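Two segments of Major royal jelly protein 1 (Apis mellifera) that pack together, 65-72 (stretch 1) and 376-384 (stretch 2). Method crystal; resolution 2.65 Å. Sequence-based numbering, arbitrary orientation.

Stretch 1 65-72: YPSDIDQW
Stretch 2 376-384: EYILVLSNK

Two strands that run nearly antiparallel need not share a backbone ladder, and this pair from major royal jelly protein 1 is a clear case: a single hydrogen bond crosses between the stretches, it is weak, and it comes from a side chain. Asn383 ND2 donates to Pro66 O at 3.0 Å, but the N-H...O angle of 125° is far from linear. The strand axes approach no closer than 7.4 Å, with 160° between their N-to-C directions, so the gap is filled by side chains, as where two sheets face each other.

The register follows from two CA pairs, Pro66 CA to Asn383 CA at 7.0 Å and Ile69 CA to Leu381 CA at 6.6 Å. Between these pairs stretch 1 advances three positions (Pro66 to Ile69) while stretch 2 steps back two (Asn383 to Leu381). The extra residue is accommodated where Ser67, with phi/psi of -101/-50, departs from the extended conformation; Ser67 and Asp68 both direct CA-to-CB away from the partner, whereas Pro66, Ile69 and Gln71 point toward it. From Ile69 (-129/158) through Asp70 (-157/-176) to Gln71 (-155/133) the backbone is extended and the alternation regular. On stretch 2, Leu379 (-109/132), Leu381 (-90/123) and Asn383 (-71/-172) point toward stretch 1, while Val380 (-127/119) and Ser382 (-130/84) point away.

Leu381 gives up the most surface, 88 Å² of a total of 421 Å² summed over both sides. Its chi1 t, chi2 p rotamer brings CD2 to 3.8 Å from Pro66 CB, on a proline ring with C-gamma endo pucker. Ile69 (chi1 p, chi2 t) extends its CD1 across the gap, 3.9 Å from Leu381 CB and 4.1 Å from Leu379 CB. The same methyl lies 3.6 Å from Leu381 N, so it packs against the opposing main chain as well as its side chains. Leu379 (m, t) places CD1 3.6 Å from Gln71 CB, making the aliphatic base of a polar residue part of the apolar layer.

At the far end, Gln71 (chi1 t, chi2 m, chi3 -35°) approaches Tyr377, whose CA-to-CB bond points sideways but whose chi1 p rotamer brings the hydroxyl nearer; chi2 of -84° sets only the plane of the ring. Gln71 OE1 and Tyr377 OH are 3.5 Å apart, a contact rather than a hydrogen bond. Within stretch 1, Asp70 (chi1 -149°, chi2 -52°) accepts through OD1 from Gln71 N at 2.6 Å, with an angle of 155°. Asn383 (chi1 p, chi2 41°) closes the other end, its CB 3.9 Å from Pro66 CG.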

ATOM      1  N   TYR A  65      22.740  -0.224  40.158  1.00 35.70           N
ATOM      2  CA  TYR A  65      23.557   0.711  39.396  1.00 36.53           C
ATOM      3  C   TYR A  65      23.884   0.072  38.051  1.00 33.99           C
ATOM      4  O   TYR A  65      24.354  -1.085  38.001  1.00 34.01           O
ATOM      5  CB  TYR A  65      24.855   1.041  40.128  1.00 41.09           C
ATOM      6  CG  TYR A  65      24.678   1.411  41.586  1.00 47.58           C
ATOM      7  CD1 TYR A  65      24.072   2.618  41.956  1.00 48.92           C
ATOM      8  CD2 TYR A  65      25.114   0.547  42.608  1.00 51.70           C
ATOM      9  CE1 TYR A  65      23.910   2.957  43.292  1.00 50.28           C
ATOM     10  CE2 TYR A  65      24.957   0.880  43.946  1.00 53.48           C
ATOM     11  CZ  TYR A  65      24.350   2.079  44.283  1.00 54.59           C
ATOM     12  OH  TYR A  65      24.190   2.403  45.616  1.00 59.96           O
ATOM     13  N   PRO A  66      23.627   0.804  36.954  1.00 30.08           N
ATOM     14  CA  PRO A  66      23.826   0.199  35.643  1.00 28.44           C
ATOM     15  C   PRO A  66      25.276   0.291  35.193  1.00 26.38           C
ATOM     16  O   PRO A  66      25.924   1.302  35.399  1.00 26.72           O
ATOM     17  CB  PRO A  66      22.903   1.023  34.741  1.00 29.31           C
ATOM     18  CG  PRO A  66      22.858   2.372  35.388  1.00 29.63           C
ATOM     19  CD  PRO A  66      23.142   2.196  36.860  1.00 28.86           C
ATOM     20  N   SER A  67      25.767  -0.775  34.596  1.00 26.28           N
ATOM     21  CA  SER A  67      27.135  -0.861  34.124  1.00 27.55           C
ATOM     22  C   SER A  67      27.215  -0.638  32.608  1.00 27.31           C
ATOM     23  O   SER A  67      28.032   0.151  32.147  1.00 26.45           O
ATOM     24  CB  SER A  67      27.717  -2.225  34.495  1.00 29.08           C
ATOM     25  OG  SER A  67      29.053  -2.341  34.052  1.00 32.87           O
ATOM     26  N   ASP A  68      26.383  -1.347  31.847  1.00 26.16           N
ATOM     27  CA  ASP A  68      26.426  -1.296  30.387  1.00 27.56           C
ATOM     28  C   ASP A  68      25.023  -1.352  29.779  1.00 26.42           C
ATOM     29  O   ASP A  68      24.077  -1.780  30.424  1.00 25.96           O
ATOM     30  CB  ASP A  68      27.284  -2.467  29.857  1.00 30.44           C
ATOM     31  CG  ASP A  68      27.854  -2.231  28.436  1.00 33.39           C
ATOM     32  OD1 ASP A  68      27.691  -1.140  27.871  1.00 36.27           O
ATOM     33  OD2 ASP A  68      28.491  -3.144  27.871  1.00 35.38           O
ATOM     34  N   ILE A  69      24.906  -0.872  28.542  1.00 25.59           N
ATOM     35  CA  ILE A  69      23.697  -1.015  27.732  1.00 23.97           C
ATOM     36  C   ILE A  69      24.098  -1.580  26.396  1.00 22.96           C
ATOM     37  O   ILE A  69      25.261  -1.484  25.996  1.00 23.15           O
ATOM     38  CB  ILE A  69      22.953   0.324  27.507  1.00 24.41           C
ATOM     39  CG1 ILE A  69      23.837   1.369  26.811  1.00 24.28           C
ATOM     40  CG2 ILE A  69      22.467   0.876  28.839  1.00 25.05           C
ATOM     41  CD1 ILE A  69      23.129   2.659  26.442  1.00 24.01           C
ATOM     42  N   ASP A  70      23.139  -2.180  25.714  1.00 21.43           N
ATOM     43  CA  ASP A  70      23.294  -2.497  24.302  1.00 20.86           C
ATOM     44  C   ASP A  70      21.901  -2.639  23.681  1.00 19.58           C
ATOM     45  O   ASP A  70      20.900  -2.380  24.345  1.00 18.86           O
ATOM     46  CB  ASP A  70      24.181  -3.733  24.107  1.00 20.93           C
ATOM     47  CG  ASP A  70      24.974  -3.687  22.795  1.00 21.45           C
ATOM     48  OD1 ASP A  70      24.320  -3.470  21.725  1.00 21.26           O
ATOM     49  OD2 ASP A  70      26.222  -3.897  22.827  1.00 20.79           O
ATOM     50  N   GLN A  71      21.833  -3.011  22.409  1.00 19.02           N
ATOM     51  CA  GLN A  71      20.586  -2.978  21.673  1.00 18.66           C
ATOM     52  C   GLN A  71      20.665  -3.978  20.551  1.00 19.22           C
ATOM     53  O   GLN A  71      21.672  -4.014  19.840  1.00 18.34           O
ATOM     54  CB  GLN A  71      20.365  -1.568  21.119  1.00 18.12           C
ATOM     55  CG  GLN A  71      19.116  -1.386  20.264  1.00 18.12           C
ATOM     56  CD  GLN A  71      19.268  -1.830  18.816  1.00 17.68           C
ATOM     57  OE1 GLN A  71      20.333  -1.684  18.220  1.00 18.05           O
ATOM     58  NE2 GLN A  71      18.205  -2.375  18.246  1.00 16.52           N
ATOM     59  N   TRP A  72      19.614  -4.792  20.409  1.00 20.40           N
ATOM     60  CA  TRP A  72      19.456  -5.695  19.262  1.00 21.89           C
ATOM     61  C   TRP A  72      17.974  -5.865  18.985  1.00 23.66           C
ATOM     62  O   TRP A  72      17.223  -6.255  19.888  1.00 24.31           O
ATOM     63  CB  TRP A  72      20.094  -7.046  19.562  1.00 21.93           C
ATOM     64  CG  TRP A  72      19.987  -8.034  18.474  1.00 22.15           C
ATOM     65  CD1 TRP A  72      20.860  -8.217  17.439  1.00 23.88           C
ATOM     66  CD2 TRP A  72      18.974  -9.017  18.315  1.00 21.84           C
ATOM     67  NE1 TRP A  72      20.447  -9.263  16.631  1.00 23.06           N
ATOM     68  CE2 TRP A  72      19.288  -9.767  17.149  1.00 22.35           C
ATOM     69  CE3 TRP A  72      17.830  -9.348  19.044  1.00 21.92           C
ATOM     70  CZ2 TRP A  72      18.505 -10.820  16.707  1.00 22.97           C
ATOM     71  CZ3 TRP A  72      17.039 -10.386  18.603  1.00 22.39           C
ATOM     72  CH2 TRP A  72      17.380 -11.118  17.440  1.00 23.33           C
ATOM     73  N   GLU A 376      23.975   5.652  10.907  1.00 26.72           N
ATOM     74  CA  GLU A 376      24.579   5.403  12.219  1.00 24.90           C
ATOM     75  C   GLU A 376      24.019   6.316  13.291  1.00 23.25           C
ATOM     76  O   GLU A 376      23.886   7.517  13.072  1.00 21.76           O
ATOM     77  CB  GLU A 376      26.092   5.615  12.185  1.00 26.68           C
ATOM     78  CG  GLU A 376      26.872   4.428  11.656  1.00 27.90           C
ATOM     79  CD  GLU A 376      28.374   4.700  11.634  1.00 30.56           C
ATOM     80  OE1 GLU A 376      29.123   3.802  12.148  1.00 31.19           O
ATOM     81  OE2 GLU A 376      28.797   5.789  11.122  1.00 30.08           O
ATOM     82  N   TYR A 377      23.723   5.729  14.450  1.00 22.69           N
ATOM     83  CA  TYR A 377      23.286   6.459  15.639  1.00 21.98           C
ATOM     84  C   TYR A 377      23.962   5.926  16.888  1.00 21.11           C
ATOM     85  O   TYR A 377      24.372   4.763  16.941  1.00 19.72           O
ATOM     86  CB  TYR A 377      21.760   6.382  15.805  1.00 22.64           C
ATOM     87  CG  TYR A 377      21.171   4.997  15.948  1.00 23.23           C
ATOM     88  CD1 TYR A 377      20.879   4.215  14.834  1.00 23.65           C
ATOM     89  CD2 TYR A 377      20.857   4.481  17.206  1.00 23.35           C
ATOM     90  CE1 TYR A 377      20.323   2.951  14.980  1.00 23.88           C
ATOM     91  CE2 TYR A 377      20.283   3.211  17.359  1.00 22.93           C
ATOM     92  CZ  TYR A 377      20.029   2.451  16.255  1.00 23.26           C
ATOM     93  OH  TYR A 377      19.486   1.194  16.407  1.00 23.30           O
ATOM     94  N   ILE A 378      24.031   6.784  17.903  1.00 20.53           N
ATOM     95  CA  ILE A 378      24.760   6.487  19.129  1.00 20.56           C
ATOM     96  C   ILE A 378      23.804   6.364  20.308  1.00 20.20           C
ATOM     97  O   ILE A 378      22.876   7.153  20.414  1.00 19.77           O
ATOM     98  CB  ILE A 378      25.823   7.575  19.405  1.00 21.04           C
ATOM     99  CG1 ILE A 378      26.848   7.099  20.423  1.00 20.83           C
ATOM    100  CG2 ILE A 378      25.192   8.896  19.876  1.00 21.63           C
ATOM    101  CD1 ILE A 378      28.003   8.060  20.568  1.00 21.07           C
ATOM    102  N   LEU A 379      24.027   5.357  21.160  1.00 19.48           N
ATOM    103  CA  LEU A 379      23.298   5.169  22.414  1.00 18.80           C
ATOM    104  C   LEU A 379      24.244   5.470  23.570  1.00 18.93           C
ATOM    105  O   LEU A 379      25.349   4.951  23.615  1.00 18.37           O
ATOM    106  CB  LEU A 379      22.839   3.710  22.531  1.00 18.89           C
ATOM    107  CG  LEU A 379      21.917   3.152  21.442  1.00 18.62           C
ATOM    108  CD1 LEU A 379      21.848   1.640  21.511  1.00 18.54           C
ATOM    109  CD2 LEU A 379      20.546   3.789  21.550  1.00 18.59           C
ATOM    110  N   VAL A 380      23.805   6.272  24.524  1.00 19.67           N
ATOM    111  CA  VAL A 380      24.655   6.715  25.632  1.00 20.48           C
ATOM    112  C   VAL A 380      23.991   6.412  26.979  1.00 21.84           C
ATOM    113  O   VAL A 380      22.902   6.903  27.246  1.00 22.60           O
ATOM    114  CB  VAL A 380      24.914   8.228  25.537  1.00 19.78           C
ATOM    115  CG1 VAL A 380      25.847   8.681  26.644  1.00 20.13           C
ATOM    116  CG2 VAL A 380      25.476   8.576  24.171  1.00 19.48           C
ATOM    117  N   LEU A 381      24.637   5.593  27.813  1.00 22.94           N
ATOM    118  CA  LEU A 381      24.225   5.400  29.208  1.00 24.29           C
ATOM    119  C   LEU A 381      24.954   6.416  30.031  1.00 25.38           C
ATOM    120  O   LEU A 381      26.181   6.461  30.030  1.00 25.98           O
ATOM    121  CB  LEU A 381      24.566   4.008  29.757  1.00 24.98           C
ATOM    122  CG  LEU A 381      24.265   3.810  31.255  1.00 25.08           C
ATOM    123  CD1 LEU A 381      22.779   3.951  31.536  1.00 25.28           C
ATOM    124  CD2 LEU A 381      24.749   2.456  31.734  1.00 26.15           C
ATOM    125  N   SER A 382      24.186   7.224  30.740  1.00 26.31           N
ATOM    126  CA  SER A 382      24.716   8.247  31.582  1.00 27.90           C
ATOM    127  C   SER A 382      24.038   8.104  32.935  1.00 31.24           C
ATOM    128  O   SER A 382      23.005   8.723  33.221  1.00 31.44           O
ATOM    129  CB  SER A 382      24.418   9.571  30.934  1.00 27.58           C
ATOM    130  OG  SER A 382      24.476  10.596  31.869  1.00 29.26           O
ATOM    131  N   ASN A 383      24.600   7.209  33.747  1.00 35.41           N
ATOM    132  CA  ASN A 383      24.338   7.165  35.179  1.00 38.04           C
ATOM    133  C   ASN A 383      25.004   8.359  35.871  1.00 41.33           C
ATOM    134  O   ASN A 383      25.474   9.294  35.203  1.00 42.41           O
ATOM    135  CB  ASN A 383      24.748   5.812  35.786  1.00 38.68           C
ATOM    136  CG  ASN A 383      26.228   5.479  35.629  1.00 42.04           C
ATOM    137  OD1 ASN A 383      27.123   6.328  35.781  1.00 43.24           O
ATOM    138  ND2 ASN A 383      26.494   4.201  35.352  1.00 42.95           N
ATOM    139  N   LYS A 384      24.998   8.361  37.202  1.00 46.04           N
ATOM    140  CA  LYS A 384      25.688   9.376  37.982  1.00 49.98           C
ATOM    141  C   LYS A 384      26.624   8.686  38.975  1.00 58.02           C
ATOM    142  O   LYS A 384      26.362   8.664  40.187  1.00 59.50           O
ATOM    143  CB  LYS A 384      24.658  10.260  38.680  1.00 48.09           C
ATOM    144  CG  LYS A 384      23.840  11.087  37.699  1.00 47.46           C
ATOM    145  CD  LYS A 384      23.346  12.417  38.268  1.00 47.39           C
ATOM    146  CE  LYS A 384      22.013  12.302  38.974  1.00 48.43           C
ATOM    147  NZ  LYS A 384      21.404  13.650  39.109  1.00 50.03           N
TER